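Local coordinates for protein transcriptional activator, putative (Pyrococcus furiosus, PDB 1RTW) that is of unsettled function, named a putative transcriptional activator, but belongs to the all-helical TenA/THI-4/PqqC family, at residues Ser3-Trp14 / Thr123-Glu134. Residues are numbered along the deposited sequence; the frame is centred on the assembly and turned at random.
Sequences SEELIKENENIW and TALYCEEKAYYE
Trp14 pushes the six-membered end of its indole into a hole on helix 118-142 bounded by Cys127, Lys130, Ala131 and Glu134. Its CH2 leads, reaching the helix backbone at Ala131 N (3.4 Å) and lying 3.5 Å from Lys130 CG, which sits at the ring edge near the indole plane. Cys127 SG also comes in at the edge, 4.1 Å from Trp14 CZ2, a sulfur-aromatic contact. Glu134 adds its CG at the edge beside Trp14 CZ3. Tyr126, one turn before Lys130, receives Ser3 and Ile7 of helix 2-8: Ile7 CD1 lies against both Tyr126 OH (3.5 Å) and Lys130 CE (3.7 Å), and Ser3 CB touches the OH end of the ring. Leu6 CD1 meets Thr123 CG2 at 3.9 Å. Lys130 CB lies 3.8 Å above one face of the Tyr126 ring, near its rim. With CG anti to the backbone N (chi1 175°) and a bend at chi2, Lys130 sets CG at the indole edge and sends its end past Ile7 to Glu134. There NZ meets OE2 on its anti side, 28° out of the carboxylate plane; Lys137 forms a second salt bridge to that oxygen. In the turn between the two short helices, Asn10 ND2 bonds almost straight to Leu6 O (173°). The N-terminal segment thus joins the TenA-like bundle by van der Waals packing, the Lys130-Glu134 salt bridge staying within helix 118-142 and the indole NE1 bonding to Ser195 of helix 181-201.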
loop_
_atom_site.group_PDB
_atom_site.type_symbol
_atom_site.label_atom_id
_atom_site.label_comp_id
_atom_site.label_asym_id
_atom_site.label_seq_id
_atom_site.Cartn_x
_atom_site.Cartn_y
_atom_site.Cartn_z
ATOM N N SER B 3 19.264 -18.911 3.286
ATOM C CA SER B 3 18.224 -19.929 3.138
ATOM C C SER B 3 18.423 -21.126 4.058
ATOM O O SER B 3 17.499 -21.543 4.756
ATOM C CB SER B 3 18.143 -20.402 1.686
ATOM O OG SER B 3 19.376 -20.945 1.260
ATOM N N GLU B 4 19.631 -21.678 4.049
ATOM C CA GLU B 4 19.945 -22.817 4.892
ATOM C C GLU B 4 19.938 -22.406 6.357
ATOM O O GLU B 4 19.538 -23.185 7.224
ATOM C CB GLU B 4 21.275 -23.439 4.476
ATOM C CG GLU B 4 21.186 -24.127 3.111
ATOM C CD GLU B 4 22.450 -24.871 2.706
ATOM O OE1 GLU B 4 23.374 -25.013 3.539
ATOM O OE2 GLU B 4 22.516 -25.321 1.543
ATOM N N GLU B 5 20.318 -21.162 6.623
ATOM C CA GLU B 5 20.313 -20.653 7.987
ATOM C C GLU B 5 18.875 -20.624 8.500
ATOM O O GLU B 5 18.583 -21.114 9.594
ATOM C CB GLU B 5 20.892 -19.242 8.035
ATOM C CG GLU B 5 22.383 -19.164 7.765
ATOM C CD GLU B 5 22.901 -17.732 7.712
ATOM O OE1 GLU B 5 22.268 -16.827 8.306
ATOM O OE2 GLU B 5 23.950 -17.512 7.068
ATOM N N LEU B 6 17.987 -20.042 7.696
ATOM C CA LEU B 6 16.574 -19.935 8.031
ATOM C C LEU B 6 15.989 -21.291 8.390
ATOM O O LEU B 6 15.330 -21.436 9.418
ATOM C CB LEU B 6 15.803 -19.339 6.854
ATOM C CG LEU B 6 16.070 -17.866 6.557
ATOM C CD1 LEU B 6 15.319 -17.466 5.311
ATOM C CD2 LEU B 6 15.653 -16.995 7.737
ATOM N N ILE B 7 16.264 -22.283 7.549
ATOM C CA ILE B 7 15.772 -23.640 7.752
ATOM C C ILE B 7 16.319 -24.316 9.002
ATOM O O ILE B 7 15.577 -24.982 9.722
ATOM C CB ILE B 7 16.058 -24.510 6.509
ATOM C CG1 ILE B 7 15.117 -24.094 5.378
ATOM C CG2 ILE B 7 15.890 -25.994 6.828
ATOM C CD1 ILE B 7 15.438 -24.718 4.047
ATOM N N LYS B 8 17.609 -24.117 9.260
ATOM C CA LYS B 8 18.289 -24.706 10.411
ATOM C C LYS B 8 17.712 -24.259 11.756
ATOM O O LYS B 8 17.466 -25.081 12.640
ATOM C CB LYS B 8 19.788 -24.378 10.342
ATOM C CG LYS B 8 20.640 -25.005 11.446
ATOM C CD LYS B 8 22.124 -24.664 11.292
ATOM C CE LYS B 8 22.390 -23.172 11.462
ATOM N NZ LYS B 8 23.828 -22.829 11.257
ATOM N N GLU B 9 17.432 -22.967 11.876
ATOM C CA GLU B 9 16.915 -22.403 13.115
ATOM C C GLU B 9 15.413 -22.591 13.361
ATOM O O GLU B 9 14.902 -22.215 14.415
ATOM C CB GLU B 9 17.379 -20.945 13.214
ATOM C CG GLU B 9 16.389 -19.907 13.701
ATOM C CD GLU B 9 16.807 -18.496 13.309
ATOM O OE1 GLU B 9 16.370 -17.534 13.975
ATOM O OE2 GLU B 9 17.568 -18.346 12.324
ATOM N N ASN B 10 14.721 -23.195 12.392
ATOM C CA ASN B 10 13.285 -23.483 12.503
ATOM C C ASN B 10 13.020 -24.955 12.217
ATOM O O ASN B 10 11.864 -25.364 12.069
ATOM C CB ASN B 10 12.448 -22.650 11.521
ATOM C CG ASN B 10 12.424 -21.183 11.864
ATOM O OD1 ASN B 10 11.573 -20.724 12.615
ATOM N ND2 ASN B 10 13.353 -20.435 11.298
ATOM N N GLU B 11 14.082 -25.755 12.168
ATOM C CA GLU B 11 13.948 -27.180 11.885
ATOM C C GLU B 11 13.028 -27.886 12.874
ATOM O O GLU B 11 12.396 -28.888 12.538
ATOM C CB GLU B 11 15.320 -27.862 11.830
ATOM C CG GLU B 11 16.046 -27.987 13.168
ATOM C CD GLU B 11 17.433 -28.612 13.040
ATOM O OE1 GLU B 11 17.914 -28.818 11.902
ATOM O OE2 GLU B 11 18.052 -28.892 14.086
ATOM N N ASN B 12 12.898 -27.323 14.071
ATOM C CA ASN B 12 12.037 -27.917 15.084
ATOM C C ASN B 12 10.566 -27.781 14.676
ATOM O O ASN B 12 9.792 -28.735 14.793
ATOM C CB ASN B 12 12.292 -27.278 16.455
ATOM C CG ASN B 12 12.276 -28.298 17.592
ATOM O OD1 ASN B 12 13.253 -28.429 18.337
ATOM N ND2 ASN B 12 11.168 -29.027 17.725
ATOM N N ILE B 13 10.198 -26.617 14.145
ATOM C CA ILE B 13 8.827 -26.382 13.702
ATOM C C ILE B 13 8.531 -27.171 12.429
ATOM O O ILE B 13 7.471 -27.780 12.305
ATOM C CB ILE B 13 8.559 -24.883 13.451
ATOM C CG1 ILE B 13 8.767 -24.100 14.749
ATOM C CG2 ILE B 13 7.133 -24.675 12.929
ATOM C CD1 ILE B 13 8.565 -22.601 14.606
ATOM N N TRP B 14 9.471 -27.167 11.488
ATOM C CA TRP B 14 9.287 -27.898 10.234
ATOM C C TRP B 14 9.155 -29.398 10.452
ATOM O O TRP B 14 8.402 -30.066 9.745
ATOM C CB TRP B 14 10.426 -27.600 9.251
ATOM C CG TRP B 14 10.286 -26.254 8.596
ATOM C CD1 TRP B 14 9.992 -25.068 9.214
ATOM C CD2 TRP B 14 10.391 -25.960 7.199
ATOM N NE1 TRP B 14 9.901 -24.064 8.288
ATOM C CE2 TRP B 14 10.134 -24.584 7.037
ATOM C CE3 TRP B 14 10.668 -26.729 6.060
ATOM C CZ2 TRP B 14 10.154 -23.953 5.793
ATOM C CZ3 TRP B 14 10.688 -26.102 4.820
ATOM C CH2 TRP B 14 10.427 -24.728 4.699
ATOM N N THR B 123 11.360 -13.275 1.844
ATOM C CA THR B 123 11.678 -14.342 2.784
ATOM C C THR B 123 10.396 -15.135 3.051
ATOM O O THR B 123 10.421 -16.373 3.093
ATOM C CB THR B 123 12.267 -13.779 4.118
ATOM O OG1 THR B 123 13.544 -13.192 3.858
ATOM C CG2 THR B 123 12.459 -14.872 5.142
ATOM N N ALA B 124 9.271 -14.431 3.192
ATOM C CA ALA B 124 7.990 -15.105 3.435
ATOM C C ALA B 124 7.615 -15.982 2.236
ATOM O O ALA B 124 7.092 -17.090 2.406
ATOM C CB ALA B 124 6.885 -14.091 3.709
ATOM N N LEU B 125 7.905 -15.485 1.031
ATOM C CA LEU B 125 7.613 -16.223 -0.184
ATOM C C LEU B 125 8.387 -17.540 -0.184
ATOM O O LEU B 125 7.802 -18.606 -0.353
ATOM C CB LEU B 125 7.977 -15.404 -1.422
ATOM C CG LEU B 125 7.827 -16.162 -2.752
ATOM C CD1 LEU B 125 6.358 -16.473 -3.005
ATOM C CD2 LEU B 125 8.379 -15.333 -3.869
ATOM N N TYR B 126 9.697 -17.453 0.035
ATOM C CA TYR B 126 10.560 -18.631 0.068
ATOM C C TYR B 126 10.028 -19.672 1.032
ATOM O O TYR B 126 9.850 -20.832 0.668
ATOM C CB TYR B 126 11.989 -18.255 0.495
ATOM C CG TYR B 126 12.906 -19.455 0.641
ATOM C CD1 TYR B 126 13.082 -20.349 -0.412
ATOM C CD2 TYR B 126 13.567 -19.713 1.841
ATOM C CE1 TYR B 126 13.887 -21.466 -0.280
ATOM C CE2 TYR B 126 14.386 -20.832 1.988
ATOM C CZ TYR B 126 14.538 -21.708 0.921
ATOM O OH TYR B 126 15.328 -22.831 1.043
ATOM N N CYS B 127 9.800 -19.244 2.266
ATOM C CA CYS B 127 9.294 -20.114 3.314
ATOM C C CYS B 127 8.034 -20.876 2.891
ATOM O O CYS B 127 7.985 -22.096 2.980
ATOM C CB CYS B 127 9.033 -19.284 4.571
ATOM S SG CYS B 127 8.506 -20.222 6.005
ATOM N N GLU B 128 7.027 -20.151 2.417
ATOM C CA GLU B 128 5.768 -20.745 1.962
ATOM C C GLU B 128 5.929 -21.774 0.832
ATOM O O GLU B 128 5.246 -22.798 0.809
ATOM C CB GLU B 128 4.825 -19.627 1.493
ATOM C CG GLU B 128 3.844 -20.036 0.371
ATOM C CD GLU B 128 3.601 -18.934 -0.654
ATOM O OE1 GLU B 128 4.281 -17.895 -0.625
ATOM O OE2 GLU B 128 2.712 -19.089 -1.502
ATOM N N GLU B 129 6.775 -21.459 -0.144
ATOM C CA GLU B 129 6.979 -22.368 -1.271
ATOM C C GLU B 129 7.837 -23.554 -0.881
ATOM O O GLU B 129 7.525 -24.686 -1.223
ATOM C CB GLU B 129 7.598 -21.632 -2.471
ATOM C CG GLU B 129 6.845 -20.373 -2.920
ATOM C CD GLU B 129 5.429 -20.652 -3.418
ATOM O OE1 GLU B 129 4.737 -21.461 -2.796
ATOM O OE2 GLU B 129 4.982 -20.040 -4.408
ATOM N N LYS B 130 8.911 -23.278 -0.148
ATOM C CA LYS B 130 9.833 -24.308 0.299
ATOM C C LYS B 130 9.135 -25.279 1.253
ATOM O O LYS B 130 9.372 -26.492 1.207
ATOM C CB LYS B 130 11.047 -23.653 0.957
ATOM C CG LYS B 130 12.042 -24.604 1.575
ATOM C CD LYS B 130 12.737 -25.458 0.544
ATOM C CE LYS B 130 13.803 -26.311 1.196
ATOM N NZ LYS B 130 14.377 -27.276 0.227
ATOM N N ALA B 131 8.245 -24.753 2.089
ATOM C CA ALA B 131 7.501 -25.585 3.026
ATOM C C ALA B 131 6.639 -26.604 2.285
ATOM O O ALA B 131 6.644 -27.791 2.622
ATOM C CB ALA B 131 6.628 -24.731 3.910
ATOM N N TYR B 132 5.912 -26.146 1.265
ATOM C CA TYR B 132 5.039 -27.036 0.509
ATOM C C TYR B 132 5.803 -28.027 -0.349
ATOM O O TYR B 132 5.359 -29.166 -0.544
ATOM C CB TYR B 132 4.042 -26.239 -0.328
ATOM C CG TYR B 132 2.631 -26.356 0.183
ATOM C CD1 TYR B 132 1.557 -26.434 -0.695
ATOM C CD2 TYR B 132 2.371 -26.429 1.553
ATOM C CE1 TYR B 132 0.246 -26.590 -0.221
ATOM C CE2 TYR B 132 1.068 -26.588 2.035
ATOM C CZ TYR B 132 0.010 -26.666 1.146
ATOM O OH TYR B 132 -1.278 -26.812 1.631
ATOM N N TYR B 133 6.963 -27.600 -0.839
ATOM C CA TYR B 133 7.799 -28.466 -1.656
ATOM C C TYR B 133 8.237 -29.661 -0.812
ATOM O O TYR B 133 8.108 -30.805 -1.238
ATOM C CB TYR B 133 9.013 -27.701 -2.188
ATOM C CG TYR B 133 9.959 -28.534 -3.031
ATOM C CD1 TYR B 133 9.486 -29.345 -4.059
ATOM C CD2 TYR B 133 11.330 -28.514 -2.787
ATOM C CE1 TYR B 133 10.358 -30.121 -4.825
ATOM C CE2 TYR B 133 12.215 -29.281 -3.541
ATOM C CZ TYR B 133 11.729 -30.082 -4.560
ATOM O OH TYR B 133 12.615 -30.825 -5.319
ATOM N N GLU B 134 8.693 -29.389 0.405
ATOM C CA GLU B 134 9.135 -30.448 1.311
ATOM C C GLU B 134 8.012 -31.386 1.758
ATOM O O GLU B 134 8.167 -32.610 1.710
ATOM C CB GLU B 134 9.831 -29.846 2.535
ATOM C CG GLU B 134 11.164 -29.177 2.224
ATOM C CD GLU B 134 12.172 -30.124 1.600
ATOM O OE1 GLU B 134 12.231 -31.301 2.015
ATOM O OE2 GLU B 134 12.911 -29.693 0.692
#